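PDB 4XUO: endo-1,4-beta-xylanase C from Paenibacillus barcinonensis, which hydrolyses beta-1,4-xylosidic linkages inside xylan chains, and is represented here by its CBM22-1 xylan-binding domain. Local coordinates for residues 72-77 / 149-154; 106-111 / 119-124. All coordinates share one frame; numbering follows the deposited sequence.

Interaction 1 of 2, residues 72-77 / 149-154. With CA (calcium ion), chain C.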
ATOM      1  N   VAL A  72      -9.679   5.822   8.859  1.00 16.42           N
ATOM      2  CA  VAL A  72      -9.861   5.114   7.588  1.00 15.08           C
ATOM      3  C   VAL A  72      -9.446   3.642   7.676  1.00 15.50           C
ATOM      4  O   VAL A  72      -8.786   3.222   8.618  1.00 17.86           O
ATOM      5  CB  VAL A  72      -9.108   5.802   6.410  1.00 16.05           C
ATOM      6  CG1 VAL A  72      -9.534   7.269   6.318  1.00 14.92           C
ATOM      7  CG2 VAL A  72      -7.603   5.708   6.597  1.00 15.32           C
ATOM      8  N   GLU A  73      -9.900   2.871   6.701  1.00 16.02           N
ATOM      9  CA  GLU A  73      -9.565   1.442   6.582  1.00 16.08           C
ATOM     10  C   GLU A  73      -8.896   1.152   5.223  1.00 15.54           C
ATOM     11  O   GLU A  73      -9.474   1.413   4.161  1.00 14.03           O
ATOM     12  CB  GLU A  73     -10.833   0.592   6.753  1.00 18.21           C
ATOM     13  CG  GLU A  73     -10.594  -0.918   6.966  1.00 19.39           C
ATOM     14  CD  GLU A  73     -11.823  -1.579   7.601  1.00 20.86           C
ATOM     15  OE1 GLU A  73     -11.767  -1.905   8.804  1.00 21.60           O
ATOM     16  OE2 GLU A  73     -12.865  -1.667   6.913  1.00 23.67           O
ATOM     17  N   ILE A  74      -7.652   0.631   5.294  1.00 14.89           N
ATOM     18  CA  ILE A  74      -6.779   0.383   4.163  1.00 15.84           C
ATOM     19  C   ILE A  74      -6.699  -1.116   3.943  1.00 15.53           C
ATOM     20  O   ILE A  74      -6.402  -1.848   4.888  1.00 17.00           O
ATOM     21  CB  ILE A  74      -5.361   0.951   4.406  1.00 16.55           C
ATOM     22  CG1 ILE A  74      -5.462   2.455   4.687  1.00 16.63           C
ATOM     23  CG2 ILE A  74      -4.443   0.704   3.208  1.00 16.17           C
ATOM     24  CD1 ILE A  74      -4.180   3.134   5.120  1.00 17.09           C
ATOM     25  N   SER A  75      -6.991  -1.558   2.729  1.00 16.10           N
ATOM     26  CA  SER A  75      -6.951  -2.984   2.404  1.00 17.45           C
ATOM     27  C   SER A  75      -6.497  -3.279   0.988  1.00 18.15           C
ATOM     28  O   SER A  75      -6.572  -2.437   0.071  1.00 15.95           O
ATOM     29  CB  SER A  75      -8.322  -3.606   2.600  1.00 17.20           C
ATOM     30  OG  SER A  75      -9.255  -2.973   1.730  1.00 18.17           O
ATOM     31  N   GLY A  76      -6.036  -4.509   0.797  1.00 16.29           N
ATOM     32  CA  GLY A  76      -5.568  -4.948  -0.513  1.00 16.85           C
ATOM     33  C   GLY A  76      -5.117  -6.395  -0.465  1.00 17.40           C
ATOM     34  O   GLY A  76      -4.976  -6.987   0.620  1.00 16.06           O
ATOM     35  N   TYR A  77      -4.962  -6.979  -1.649  1.00 17.51           N
ATOM     36  CA  TYR A  77      -4.519  -8.364  -1.804  1.00 17.68           C
ATOM     37  C   TYR A  77      -3.137  -8.406  -2.431  1.00 16.63           C
ATOM     38  O   TYR A  77      -2.824  -7.643  -3.364  1.00 16.59           O
ATOM     39  CB  TYR A  77      -5.510  -9.143  -2.641  1.00 19.18           C
ATOM     40  CG  TYR A  77      -6.826  -9.302  -1.950  1.00 21.74           C
ATOM     41  CD1 TYR A  77      -7.741  -8.244  -1.907  1.00 22.99           C
ATOM     42  CD2 TYR A  77      -7.166 -10.480  -1.326  1.00 23.61           C
ATOM     43  CE1 TYR A  77      -8.962  -8.395  -1.270  1.00 24.19           C
ATOM     44  CE2 TYR A  77      -8.385 -10.623  -0.689  1.00 25.14           C
ATOM     45  CZ  TYR A  77      -9.269  -9.573  -0.667  1.00 24.66           C
ATOM     46  OH  TYR A  77     -10.483  -9.710  -0.029  1.00 31.57           O
ATOM     47  N   ASP A 149      -3.196  -5.979  -5.606  1.00 16.41           N
ATOM     48  CA  ASP A 149      -4.448  -5.790  -6.391  1.00 19.44           C
ATOM     49  C   ASP A 149      -5.636  -5.459  -5.480  1.00 19.45           C
ATOM     50  O   ASP A 149      -5.582  -5.668  -4.269  1.00 19.56           O
ATOM     51  CB  ASP A 149      -4.744  -7.059  -7.219  1.00 20.52           C
ATOM     52  CG  ASP A 149      -5.621  -6.786  -8.451  1.00 22.46           C
ATOM     53  OD1 ASP A 149      -5.936  -5.580  -8.762  1.00 19.31           O
ATOM     54  OD2 ASP A 149      -5.978  -7.783  -9.122  1.00 20.48           O
ATOM     55  N   GLU A 150      -6.715  -4.940  -6.067  1.00 21.21           N
ATOM     56  CA  GLU A 150      -7.947  -4.624  -5.334  1.00 23.74           C
ATOM     57  C   GLU A 150      -7.625  -3.821  -4.083  1.00 20.50           C
ATOM     58  O   GLU A 150      -8.003  -4.175  -2.981  1.00 20.37           O
ATOM     59  CB  GLU A 150      -8.773  -5.887  -5.016  1.00 25.53           C
ATOM     60  CG  GLU A 150      -9.486  -6.441  -6.231  1.00 30.55           C
ATOM     61  CD  GLU A 150     -10.566  -5.522  -6.772  1.00 34.00           C
ATOM     62  OE1 GLU A 150     -11.707  -5.564  -6.248  1.00 39.16           O
ATOM     63  OE2 GLU A 150     -10.281  -4.759  -7.727  1.00 36.61           O
ATOM     64  N   PHE A 151      -6.883  -2.743  -4.285  1.00 17.44           N
ATOM     65  CA  PHE A 151      -6.535  -1.832  -3.197  1.00 18.41           C
ATOM     66  C   PHE A 151      -7.690  -0.879  -2.922  1.00 18.63           C
ATOM     67  O   PHE A 151      -8.344  -0.418  -3.860  1.00 19.56           O
ATOM     68  CB  PHE A 151      -5.254  -1.060  -3.539  1.00 18.52           C
ATOM     69  CG  PHE A 151      -4.864  -0.040  -2.495  1.00 18.47           C
ATOM     70  CD1 PHE A 151      -4.228  -0.417  -1.326  1.00 18.45           C
ATOM     71  CD2 PHE A 151      -5.132   1.296  -2.706  1.00 17.73           C
ATOM     72  CE1 PHE A 151      -3.881   0.523  -0.366  1.00 19.15           C
ATOM     73  CE2 PHE A 151      -4.791   2.252  -1.758  1.00 17.81           C
ATOM     74  CZ  PHE A 151      -4.159   1.864  -0.585  1.00 18.69           C
ATOM     75  N   GLN A 152      -7.968  -0.629  -1.643  1.00 20.57           N
ATOM     76  CA  GLN A 152      -9.092   0.237  -1.239  1.00 19.09           C
ATOM     77  C   GLN A 152      -8.814   1.009   0.050  1.00 17.41           C
ATOM     78  O   GLN A 152      -8.177   0.499   0.956  1.00 16.00           O
ATOM     79  CB  GLN A 152     -10.353  -0.623  -1.058  1.00 20.48           C
ATOM     80  CG  GLN A 152     -11.628   0.104  -0.682  1.00 22.23           C
ATOM     81  CD  GLN A 152     -12.805  -0.868  -0.513  1.00 24.47           C
ATOM     82  OE1 GLN A 152     -13.413  -1.271  -1.490  1.00 29.61           O
ATOM     83  NE2 GLN A 152     -13.089  -1.274   0.708  1.00 24.99           N
ATOM     84  N   ILE A 153      -9.336   2.229   0.138  1.00 15.70           N
ATOM     85  CA  ILE A 153      -9.339   2.978   1.364  1.00 17.43           C
ATOM     86  C   ILE A 153     -10.799   3.437   1.564  1.00 18.61           C
ATOM     87  O   ILE A 153     -11.357   4.051   0.662  1.00 18.96           O
ATOM     88  CB  ILE A 153      -8.421   4.221   1.305  1.00 16.58           C
ATOM     89  CG1 ILE A 153      -6.969   3.816   1.020  1.00 17.25           C
ATOM     90  CG2 ILE A 153      -8.544   5.013   2.583  1.00 17.77           C
ATOM     91  CD1 ILE A 153      -5.964   4.962   1.067  1.00 17.14           C
ATOM     92  N   ARG A 154     -11.354   3.137   2.739  1.00 19.01           N
ATOM     93  CA  ARG A 154     -12.753   3.442   3.102  1.00 19.73           C
ATOM     94  C   ARG A 154     -12.754   4.314   4.370  1.00 19.64           C
ATOM     95  O   ARG A 154     -11.941   4.142   5.279  1.00 17.93           O
ATOM     96  CB  ARG A 154     -13.530   2.111   3.327  1.00 22.69           C
ATOM     97  CG  ARG A 154     -15.006   2.269   3.690  1.00 25.75           C
ATOM     98  CD  ARG A 154     -15.593   0.957   4.199  1.00 28.74           C
ATOM     99  NE  ARG A 154     -15.686  -0.020   3.122  1.00 33.50           N
ATOM    100  CZ  ARG A 154     -16.726  -0.143   2.299  1.00 37.60           C
ATOM    101  NH1 ARG A 154     -17.798   0.647   2.417  1.00 40.52           N
ATOM    102  NH2 ARG A 154     -16.698  -1.070   1.351  1.00 39.40           N
TER
HETATM  103 CA    CA C1001      -7.031  -6.189 -10.879  1.00 22.22          CA
HETATM  104  O   HOH W   1     -10.776  -0.825   2.590  1.00 18.35           O
HETATM  105  O   HOH W   2      -9.493  -4.271  -0.661  1.00 23.46           O
HETATM  106  O   HOH W   3      -9.146  -5.809  -9.978  1.00 23.71           O
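E73 and S75 pair with R154 and Q152 in an antiparallel ladder, two backbone hydrogen bonds to each pair. E73 N meets R154 O at 2.8 Å. Past S75 the register slips by one, a beta bulge, and Y77 pairs with D149. The Y77 N-H...O angle to D149 O is nearly straight, 171°.

Apolar contacts fill one face. I74 and I153 run alongside one another, their CG1 atoms 4.2 Å apart. F151 holds CG anti to its N (chi1 177°), which lays the ring beside I74, CE1 3.6 Å from I74 CG2. W24 meets this ring edge-to-face, and L135 touches both F151 and I74. With an alanine at F151, I74 CG2 and W24 would probably lose their shared neighbour and a gap would open against L135.

Waters serve the other face. One joins E73 O, S75 OG and Q152 NE2. A second links S75 OG, at 2.7 Å, to E150 O.

D149 grips the calcium ion with both carboxylate oxygens, OD1 at 2.5 Å and OD2 at 2.6 Å. Y40 N also hydrogen-bonds OD2. E150 OE2 takes a hydrogen bond from a calcium-bound water. S15, E17, Q41 and Q44 complete this calcium site, beside the corner that strand 146-157 turns at E150, in the CBM22 beta-sandwich.

Interaction 2 of 2, residues 106-111 / 119-124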
ATOM      1  N   GLN A 106       2.390   2.458  11.960  1.00 20.00           N
ATOM      2  CA  GLN A 106       2.023   1.104  11.527  1.00 23.70           C
ATOM      3  C   GLN A 106       0.518   1.073  11.171  1.00 22.63           C
ATOM      4  O   GLN A 106      -0.295   1.740  11.803  1.00 28.58           O
ATOM      5  CB  GLN A 106       2.389   0.027  12.598  1.00 27.79           C
ATOM      6  CG  GLN A 106       1.858  -1.379  12.256  1.00 32.29           C
ATOM      7  CD  GLN A 106       2.744  -2.573  12.659  1.00 34.10           C
ATOM      8  OE1 GLN A 106       3.886  -2.742  12.203  1.00 39.04           O
ATOM      9  NE2 GLN A 106       2.188  -3.432  13.482  1.00 35.35           N
ATOM     10  N   VAL A 107       0.180   0.401  10.084  1.00 19.00           N
ATOM     11  CA  VAL A 107      -1.199   0.224   9.662  1.00 17.42           C
ATOM     12  C   VAL A 107      -1.664  -1.152  10.081  1.00 17.20           C
ATOM     13  O   VAL A 107      -2.711  -1.295  10.708  1.00 19.81           O
ATOM     14  CB  VAL A 107      -1.313   0.349   8.147  1.00 16.89           C
ATOM     15  CG1 VAL A 107      -2.715  -0.002   7.644  1.00 17.33           C
ATOM     16  CG2 VAL A 107      -0.911   1.751   7.749  1.00 16.95           C
ATOM     17  N   ASN A 108      -0.878  -2.162   9.723  1.00 16.48           N
ATOM     18  CA  ASN A 108      -1.218  -3.575  10.033  1.00 16.41           C
ATOM     19  C   ASN A 108      -0.020  -4.413  10.431  1.00 16.83           C
ATOM     20  O   ASN A 108       1.118  -4.101  10.095  1.00 18.11           O
ATOM     21  CB  ASN A 108      -1.887  -4.235   8.830  1.00 16.52           C
ATOM     22  CG  ASN A 108      -0.964  -4.322   7.596  1.00 16.82           C
ATOM     23  OD1 ASN A 108      -0.180  -3.409   7.307  1.00 17.31           O
ATOM     24  ND2 ASN A 108      -1.072  -5.408   6.862  1.00 16.21           N
ATOM     25  N   ALA A 109      -0.273  -5.502  11.138  1.00 17.42           N
ATOM     26  CA  ALA A 109       0.803  -6.431  11.438  1.00 17.31           C
ATOM     27  C   ALA A 109       1.267  -7.091  10.135  1.00 16.67           C
ATOM     28  O   ALA A 109       0.466  -7.392   9.264  1.00 17.50           O
ATOM     29  CB  ALA A 109       0.338  -7.491  12.440  1.00 18.15           C
ATOM     30  N   ALA A 110       2.551  -7.350   9.998  1.00 17.88           N
ATOM     31  CA  ALA A 110       3.025  -8.014   8.793  1.00 18.38           C
ATOM     32  C   ALA A 110       2.474  -9.426   8.663  1.00 18.85           C
ATOM     33  O   ALA A 110       2.393 -10.144   9.667  1.00 21.60           O
ATOM     34  CB  ALA A 110       4.521  -8.052   8.748  1.00 18.47           C
ATOM     35  N   GLU A 111       2.083  -9.804   7.438  1.00 18.51           N
ATOM     36  CA  GLU A 111       1.534 -11.136   7.129  1.00 19.29           C
ATOM     37  C   GLU A 111       2.570 -11.897   6.278  1.00 20.00           C
ATOM     38  O   GLU A 111       3.247 -11.308   5.413  1.00 20.50           O
ATOM     39  CB  GLU A 111       0.210 -11.029   6.364  1.00 19.58           C
ATOM     40  CG  GLU A 111      -0.999 -10.620   7.204  1.00 20.38           C
ATOM     41  CD  GLU A 111      -1.609 -11.754   8.008  1.00 22.29           C
ATOM     42  OE1 GLU A 111      -1.182 -12.910   7.804  1.00 21.89           O
ATOM     43  OE2 GLU A 111      -2.531 -11.487   8.835  1.00 20.52           O
ATOM     44  N   VAL A 119      -3.044 -12.985  -0.545  1.00 19.91           N
ATOM     45  CA  VAL A 119      -3.282 -12.814   0.896  1.00 19.48           C
ATOM     46  C   VAL A 119      -3.893 -11.434   1.169  1.00 18.81           C
ATOM     47  O   VAL A 119      -3.415 -10.413   0.616  1.00 17.62           O
ATOM     48  CB  VAL A 119      -1.963 -12.959   1.674  1.00 20.17           C
ATOM     49  CG1 VAL A 119      -2.131 -12.632   3.165  1.00 22.55           C
ATOM     50  CG2 VAL A 119      -1.425 -14.373   1.510  1.00 20.01           C
ATOM     51  N   LYS A 120      -4.950 -11.397   1.973  1.00 18.42           N
ATOM     52  CA  LYS A 120      -5.563 -10.131   2.326  1.00 19.34           C
ATOM     53  C   LYS A 120      -4.784  -9.384   3.410  1.00 18.02           C
ATOM     54  O   LYS A 120      -4.515  -9.927   4.477  1.00 16.68           O
ATOM     55  CB  LYS A 120      -6.983 -10.313   2.839  1.00 21.11           C
ATOM     56  CG  LYS A 120      -7.720  -8.988   2.835  1.00 23.76           C
ATOM     57  CD  LYS A 120      -9.199  -9.086   3.104  1.00 27.79           C
ATOM     58  CE  LYS A 120      -9.812  -7.692   2.938  1.00 29.84           C
ATOM     59  NZ  LYS A 120     -11.250  -7.639   3.314  1.00 32.19           N
ATOM     60  N   LEU A 121      -4.441  -8.123   3.123  1.00 16.25           N
ATOM     61  CA  LEU A 121      -3.899  -7.193   4.108  1.00 15.85           C
ATOM     62  C   LEU A 121      -4.934  -6.125   4.403  1.00 15.25           C
ATOM     63  O   LEU A 121      -5.634  -5.662   3.490  1.00 16.99           O
ATOM     64  CB  LEU A 121      -2.640  -6.522   3.563  1.00 16.77           C
ATOM     65  CG  LEU A 121      -1.457  -7.368   3.098  1.00 16.63           C
ATOM     66  CD1 LEU A 121      -0.293  -6.421   2.892  1.00 16.82           C
ATOM     67  CD2 LEU A 121      -1.060  -8.429   4.080  1.00 17.50           C
ATOM     68  N   GLN A 122      -5.056  -5.747   5.669  1.00 15.35           N
ATOM     69  CA  GLN A 122      -6.038  -4.755   6.091  1.00 15.56           C
ATOM     70  C   GLN A 122      -5.687  -4.198   7.465  1.00 16.05           C
ATOM     71  O   GLN A 122      -5.264  -4.934   8.367  1.00 16.13           O
ATOM     72  CB  GLN A 122      -7.449  -5.346   6.090  1.00 15.71           C
ATOM     73  CG  GLN A 122      -8.529  -4.325   6.390  1.00 16.20           C
ATOM     74  CD  GLN A 122      -9.947  -4.835   6.123  1.00 19.25           C
ATOM     75  OE1 GLN A 122     -10.301  -5.991   6.419  1.00 22.26           O
ATOM     76  NE2 GLN A 122     -10.768  -3.975   5.599  1.00 18.65           N
ATOM     77  N   GLY A 123      -5.855  -2.888   7.620  1.00 15.27           N
ATOM     78  CA  GLY A 123      -5.746  -2.264   8.908  1.00 15.89           C
ATOM     79  C   GLY A 123      -6.389  -0.873   8.884  1.00 17.53           C
ATOM     80  O   GLY A 123      -6.502  -0.262   7.805  1.00 16.48           O
ATOM     81  N   GLN A 124      -6.800  -0.405  10.062  1.00 16.84           N
ATOM     82  CA  GLN A 124      -7.233   0.983  10.233  1.00 17.63           C
ATOM     83  C   GLN A 124      -6.062   1.965  10.416  1.00 18.04           C
ATOM     84  O   GLN A 124      -4.950   1.599  10.843  1.00 18.55           O
ATOM     85  CB  GLN A 124      -8.248   1.068  11.341  1.00 17.96           C
ATOM     86  CG  GLN A 124      -9.558   0.478  10.916  1.00 17.95           C
ATOM     87  CD  GLN A 124     -10.621   0.616  11.956  1.00 18.68           C
ATOM     88  OE1 GLN A 124     -10.432   1.318  12.949  1.00 19.63           O
ATOM     89  NE2 GLN A 124     -11.730  -0.089  11.760  1.00 20.02           N
TER
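N108 and G123 bring the two backbones closest, CA to CA 4.8 Å, as the irregular 106-111 segment runs roughly antiparallel (159°) to strand 119-124 without hydrogen bonding to it. V107 O sits 3.7 Å from G123 CA. G123 has no side chain, consistent with so close an approach.

N108 points toward the strand, and its CB lies 3.5 Å from Q122 O. Its CG stands between the backbone N and the carbonyl carbon (chi1 63°), which places the amide across L121, ND2 3.8 Å from L121 CB. The other end of the amide is spoken for: OD1 accepts a hydrogen bond from F91 N on strand 87-96. V107 CG1 rests 3.8 Å from G123 O, while the same side chain also touches F91 and V93.

E111 and L121 pass alongside each other, running opposite ways. L121 CD2 comes to 3.7 Å from E111 CB and also touches CG, so only the aliphatic base of the glutamate is used.

The contact thus rests on van der Waals packing around L121 and G123. The amide oxygen of N108 is tied to strand 87-96, so the loop's hold on 119-124 depends on shape more than on bonding.

How the interactions relate
Strands 71-80 and 119-125 are neighbours in one antiparallel sheet, and through them the two interactions join, their centres about 10 Å apart. Probable backbone hydrogen bonds link them: L121 N to G76 O at 2.8 Å, and I74 N to G123 O at 2.9 Å. Strand 71-80 pairs with 119-125 on one side and with 146-157 on the other. Side chains add to the seam, with K120 CD 3.4 Å from Y77 OH. Along the chain, both segments of interaction 2 fall between 77 and 149, inside the span that interaction 1 brings together. The calcium belongs to interaction 1 through D149. Interaction 2 supplies no calcium ligand and instead brings the 106-111 loop against the sheet.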